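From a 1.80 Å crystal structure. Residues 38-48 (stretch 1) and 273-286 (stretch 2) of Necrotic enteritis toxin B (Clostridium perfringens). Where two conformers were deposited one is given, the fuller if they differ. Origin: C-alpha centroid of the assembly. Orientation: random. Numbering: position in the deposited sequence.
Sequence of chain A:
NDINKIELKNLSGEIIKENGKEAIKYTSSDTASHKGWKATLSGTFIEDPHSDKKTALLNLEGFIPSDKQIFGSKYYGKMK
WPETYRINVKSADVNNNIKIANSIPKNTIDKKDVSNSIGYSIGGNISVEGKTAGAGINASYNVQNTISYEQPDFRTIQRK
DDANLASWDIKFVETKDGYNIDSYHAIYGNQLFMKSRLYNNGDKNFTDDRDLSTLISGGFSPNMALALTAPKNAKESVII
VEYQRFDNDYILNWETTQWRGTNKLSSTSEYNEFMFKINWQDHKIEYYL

Stretch 1, residues 38-48: KATLSGTFIED
Stretch 2 (273-286) EFMFKINWQDHKIE

Residues 38-47 of stretch 1 form one extended strand, already under way before Lys38 and laid across a hairpin formed by strands 273-279 and 284-286 of stretch 2; Asp48 leaves it as loop. Its N-to-C direction lies 21° from that of the first hairpin strand, nearly parallel, with axes 8.2 Å apart at closest approach, and 161° from that of the second, nearly antiparallel, at 7.3 Å. No backbone hydrogen bond joins the stretches; side chains fill the gap. The hairpin holds itself together: Lys277 and Glu286 exchange N-to-O bonds (2.7 Å from Lys277 N to Glu286 O, 3.0 Å from Glu286 N to Lys277 O), as do Asn279 and Lys284. At the turn, Asp282 N donates to Asn279 OD1 at 3.0 Å, and His283 takes the left-handed phi/psi of 55/51.

Beta alternation sets the rule for stretch 1: Ala39, Leu41 and Phe45 point their CA-to-CB bonds toward the hairpin, while Lys38, Thr40, Ser42 and Thr44 point away. In the register, Ala39 CA lies 7.1 Å from Phe274 CA, Gly43 CA lies 6.9 Å from Ile285 CA, and Phe45 pairs with His283.

Small meets large at the start. Ala39 CB sits 3.8 Å from Phe274 CD2 and 4.1 Å from Phe276 CZ, both phenylalanines having chi1 m. Leu41 (t, p) then lies over the Phe276 face in a CH-pi contact, its CB 3.9 Å from the ring centroid and nearly on the normal. Leu41 CD2 reaches Phe276 CB at 3.8 Å, Ile278 CD1 at 4.1 Å and Ile285 CG2 at 4.2 Å.

Gly43 supplies the hollow. Ile285 (m, t) pushes CD1 to 3.2 Å from Gly43 N, and an ideal CB on Gly43 would lie just 2.7 Å from Ile285 CD1, a clash. The missing side chain thus makes room for the isoleucine tip.

Phe45 (chi1 m, chi2 -96°) is the largest bump, with 145 Å² covered. His283 CA lies over one face, 3.8 Å from the Phe45 ring centroid, while Ile278 CG2 meets the edge, 3.7 Å from Phe45 CE1. Phe45 also turns its edge to the face of Trp280 (chi1 m, chi2 86°), planes at 82° and ring centroids 5.5 Å apart. The His283 ring (chi1 m, chi2 113°) presents its edge to the Phe45 face in an offset arrangement.

Polar chemistry closes the far end. Glu47 (m, m) leaves sideways, but its carboxylate bends nearer, and His283 NE2 donates to Glu47 OE2 at 2.6 Å, almost perfectly straight at 179°. A water oxygen lies 2.7 Å from Glu47 OE2 and 2.6 Å from Trp280 O, bridging carboxylate and turn.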

# COMPACT_ATOMS: atom_id res chain seq x y z
N LYS A 38 -9.27 -4.63 1.84
CA LYS A 38 -8.95 -5.55 2.95
C LYS A 38 -7.73 -5.08 3.73
O LYS A 38 -6.76 -4.63 3.15
CB LYS A 38 -8.66 -6.94 2.40
CG LYS A 38 -9.78 -7.52 1.58
CD LYS A 38 -9.40 -8.90 1.01
CE LYS A 38 -10.49 -9.41 0.06
NZ LYS A 38 -10.60 -8.52 -1.14
N ALA A 39 -7.78 -5.21 5.05
CA ALA A 39 -6.62 -4.94 5.90
C ALA A 39 -6.50 -6.04 6.93
O ALA A 39 -7.44 -6.26 7.73
CB ALA A 39 -6.76 -3.62 6.60
N THR A 40 -5.33 -6.69 6.93
CA THR A 40 -4.98 -7.64 7.98
C THR A 40 -3.78 -7.09 8.70
O THR A 40 -2.75 -6.83 8.08
CB THR A 40 -4.63 -9.03 7.39
OG1 THR A 40 -5.81 -9.59 6.79
CG2 THR A 40 -4.13 -9.99 8.49
N LEU A 41 -3.92 -6.90 10.01
CA LEU A 41 -2.83 -6.36 10.83
C LEU A 41 -2.40 -7.45 11.81
O LEU A 41 -3.21 -7.91 12.64
CB LEU A 41 -3.26 -5.09 11.59
CG LEU A 41 -2.13 -4.33 12.29
CD1 LEU A 41 -1.11 -3.78 11.27
CD2 LEU A 41 -2.69 -3.20 13.12
N SER A 42 -1.15 -7.88 11.69
CA SER A 42 -0.61 -8.95 12.54
C SER A 42 0.49 -8.38 13.38
O SER A 42 1.23 -7.48 12.93
CB SER A 42 -0.06 -10.12 11.71
OG SER A 42 -1.07 -10.59 10.84
N GLY A 43 0.63 -8.90 14.59
CA GLY A 43 1.59 -8.34 15.54
C GLY A 43 2.43 -9.40 16.21
O GLY A 43 1.95 -10.51 16.48
N THR A 44 3.69 -9.06 16.45
CA THR A 44 4.53 -9.83 17.36
C THR A 44 4.93 -8.89 18.49
O THR A 44 5.70 -7.95 18.27
CB THR A 44 5.78 -10.35 16.65
OG1 THR A 44 5.38 -11.03 15.46
CG2 THR A 44 6.54 -11.29 17.57
N PHE A 45 4.39 -9.13 19.68
CA PHE A 45 4.72 -8.34 20.87
C PHE A 45 5.90 -8.98 21.55
O PHE A 45 5.92 -10.22 21.69
CB PHE A 45 3.55 -8.34 21.87
CG PHE A 45 2.29 -7.65 21.38
CD1 PHE A 45 2.03 -6.32 21.72
CD2 PHE A 45 1.35 -8.35 20.62
CE1 PHE A 45 0.86 -5.70 21.28
CE2 PHE A 45 0.17 -7.72 20.19
CZ PHE A 45 -0.07 -6.40 20.52
N ILE A 46 6.85 -8.17 22.00
CA ILE A 46 7.99 -8.70 22.73
C ILE A 46 7.98 -8.12 24.13
O ILE A 46 7.83 -6.91 24.30
CB ILE A 46 9.36 -8.37 22.05
CG1 ILE A 46 9.41 -8.87 20.60
CG2 ILE A 46 10.52 -8.97 22.83
CD1 ILE A 46 9.33 -7.76 19.61
N GLU A 47 8.08 -9.00 25.12
CA GLU A 47 8.27 -8.60 26.50
C GLU A 47 9.71 -9.01 26.79
O GLU A 47 10.01 -10.20 27.00
CB GLU A 47 7.30 -9.34 27.44
CG GLU A 47 5.83 -9.02 27.21
CD GLU A 47 5.44 -7.58 27.59
OE1 GLU A 47 6.22 -6.88 28.27
OE2 GLU A 47 4.32 -7.18 27.22
N ASP A 48 10.58 -8.00 26.77
CA ASP A 48 12.02 -8.17 26.83
C ASP A 48 12.54 -7.62 28.17
O ASP A 48 12.50 -6.40 28.39
CB ASP A 48 12.65 -7.42 25.64
CG ASP A 48 14.14 -7.67 25.48
OD1 ASP A 48 14.76 -8.31 26.34
OD2 ASP A 48 14.70 -7.21 24.44
N GLU A 273 -10.85 3.35 5.54
CA GLU A 273 -9.91 3.21 6.64
C GLU A 273 -10.36 2.12 7.63
O GLU A 273 -11.55 1.78 7.70
CB GLU A 273 -9.66 4.53 7.34
CG GLU A 273 -10.89 5.12 7.98
CD GLU A 273 -10.55 6.30 8.88
OE1 GLU A 273 -9.84 7.21 8.42
OE2 GLU A 273 -11.00 6.31 10.04
N PHE A 274 -9.38 1.58 8.36
CA PHE A 274 -9.63 0.49 9.29
C PHE A 274 -8.83 0.82 10.54
O PHE A 274 -7.62 1.03 10.45
CB PHE A 274 -9.20 -0.87 8.67
CG PHE A 274 -9.88 -1.19 7.37
CD1 PHE A 274 -11.12 -1.83 7.36
CD2 PHE A 274 -9.29 -0.85 6.15
CE1 PHE A 274 -11.75 -2.12 6.14
CE2 PHE A 274 -9.92 -1.14 4.94
CZ PHE A 274 -11.15 -1.77 4.94
N MET A 275 -9.49 0.87 11.69
CA MET A 275 -8.83 1.13 12.96
C MET A 275 -8.67 -0.18 13.78
O MET A 275 -9.59 -0.98 13.89
CB MET A 275 -9.63 2.19 13.76
CG MET A 275 -8.92 2.67 14.98
N PHE A 276 -7.48 -0.36 14.36
CA PHE A 276 -7.18 -1.54 15.16
C PHE A 276 -6.69 -1.09 16.53
O PHE A 276 -5.82 -0.23 16.63
CB PHE A 276 -6.08 -2.38 14.50
CG PHE A 276 -6.48 -2.98 13.16
CD1 PHE A 276 -7.00 -4.27 13.07
CD2 PHE A 276 -6.31 -2.23 11.98
CE1 PHE A 276 -7.38 -4.83 11.84
CE2 PHE A 276 -6.68 -2.77 10.74
CZ PHE A 276 -7.20 -4.07 10.66
N LYS A 277 -7.28 -1.65 17.57
CA LYS A 277 -6.72 -1.45 18.91
C LYS A 277 -5.49 -2.34 19.09
O LYS A 277 -5.54 -3.56 18.84
CB LYS A 277 -7.78 -1.81 19.97
CG LYS A 277 -7.33 -1.60 21.41
CD LYS A 277 -8.47 -1.88 22.38
CE LYS A 277 -7.97 -1.80 23.85
NZ LYS A 277 -9.10 -1.80 24.85
N ILE A 278 -4.38 -1.75 19.53
CA ILE A 278 -3.21 -2.49 19.93
C ILE A 278 -3.34 -2.70 21.43
O ILE A 278 -3.13 -1.78 22.23
CB ILE A 278 -1.91 -1.74 19.59
CG1 ILE A 278 -1.91 -1.28 18.12
CG2 ILE A 278 -0.68 -2.60 19.92
CD1 ILE A 278 -2.06 -2.44 17.11
N ASN A 279 -3.71 -3.91 21.81
CA ASN A 279 -3.96 -4.23 23.21
C ASN A 279 -2.65 -4.74 23.78
O ASN A 279 -2.37 -5.94 23.72
CB ASN A 279 -5.06 -5.31 23.30
CG ASN A 279 -5.55 -5.52 24.73
OD1 ASN A 279 -4.83 -5.30 25.71
ND2 ASN A 279 -6.78 -5.96 24.86
N TRP A 280 -1.81 -3.83 24.28
CA TRP A 280 -0.49 -4.24 24.79
C TRP A 280 -0.65 -5.14 26.01
O TRP A 280 0.11 -6.12 26.18
CB TRP A 280 0.35 -3.00 25.16
CG TRP A 280 0.68 -2.12 23.99
CD1 TRP A 280 -0.07 -1.12 23.45
CD2 TRP A 280 1.88 -2.18 23.23
NE1 TRP A 280 0.59 -0.53 22.40
CE2 TRP A 280 1.80 -1.16 22.25
CE3 TRP A 280 3.04 -2.97 23.30
CZ2 TRP A 280 2.83 -0.94 21.31
CZ3 TRP A 280 4.06 -2.75 22.37
CH2 TRP A 280 3.95 -1.73 21.40
N GLN A 281 -1.66 -4.85 26.83
CA GLN A 281 -1.87 -5.57 28.08
C GLN A 281 -2.11 -7.06 27.83
O GLN A 281 -1.55 -7.90 28.52
CB GLN A 281 -3.05 -4.96 28.83
CG GLN A 281 -3.29 -5.54 30.20
CD GLN A 281 -4.24 -4.69 31.03
OE1 GLN A 281 -5.15 -4.05 30.49
NE2 GLN A 281 -4.03 -4.67 32.33
N ASP A 282 -2.96 -7.38 26.86
CA ASP A 282 -3.32 -8.76 26.56
C ASP A 282 -2.60 -9.34 25.34
O ASP A 282 -2.84 -10.50 24.97
CB ASP A 282 -4.84 -8.86 26.36
CG ASP A 282 -5.64 -8.48 27.61
OD1 ASP A 282 -5.16 -8.73 28.73
OD2 ASP A 282 -6.77 -7.96 27.44
N HIS A 283 -1.71 -8.55 24.74
CA HIS A 283 -0.98 -8.91 23.50
C HIS A 283 -1.93 -9.30 22.37
O HIS A 283 -1.76 -10.35 21.75
CB HIS A 283 0.05 -10.02 23.76
CG HIS A 283 1.00 -9.68 24.86
ND1 HIS A 283 1.03 -10.36 26.05
CD2 HIS A 283 1.89 -8.66 24.98
CE1 HIS A 283 1.93 -9.81 26.85
NE2 HIS A 283 2.46 -8.77 26.22
N LYS A 284 -2.91 -8.44 22.12
CA LYS A 284 -3.92 -8.70 21.09
C LYS A 284 -4.06 -7.54 20.12
O LYS A 284 -3.87 -6.37 20.49
CB LYS A 284 -5.29 -8.97 21.73
CG LYS A 284 -5.35 -10.22 22.62
CD LYS A 284 -5.21 -11.51 21.80
N ILE A 285 -4.34 -7.89 18.87
CA ILE A 285 -4.75 -6.88 17.90
C ILE A 285 -6.24 -7.04 17.66
O ILE A 285 -6.72 -8.13 17.37
CB ILE A 285 -3.94 -6.98 16.60
CG1 ILE A 285 -2.49 -6.59 16.88
CG2 ILE A 285 -4.54 -6.06 15.53
CD1 ILE A 285 -1.57 -6.85 15.74
N GLU A 286 -6.98 -5.93 17.83
CA GLU A 286 -8.47 -5.99 17.82
C GLU A 286 -9.08 -4.91 16.92
O GLU A 286 -9.02 -3.73 17.24
CB GLU A 286 -9.01 -5.84 19.23
CG GLU A 286 -8.44 -6.88 20.21
CD GLU A 286 -8.57 -6.51 21.69
OE1 GLU A 286 -8.90 -5.36 22.02
OE2 GLU A 286 -8.32 -7.40 22.53
O HOH W 1 2.43 -5.32 26.93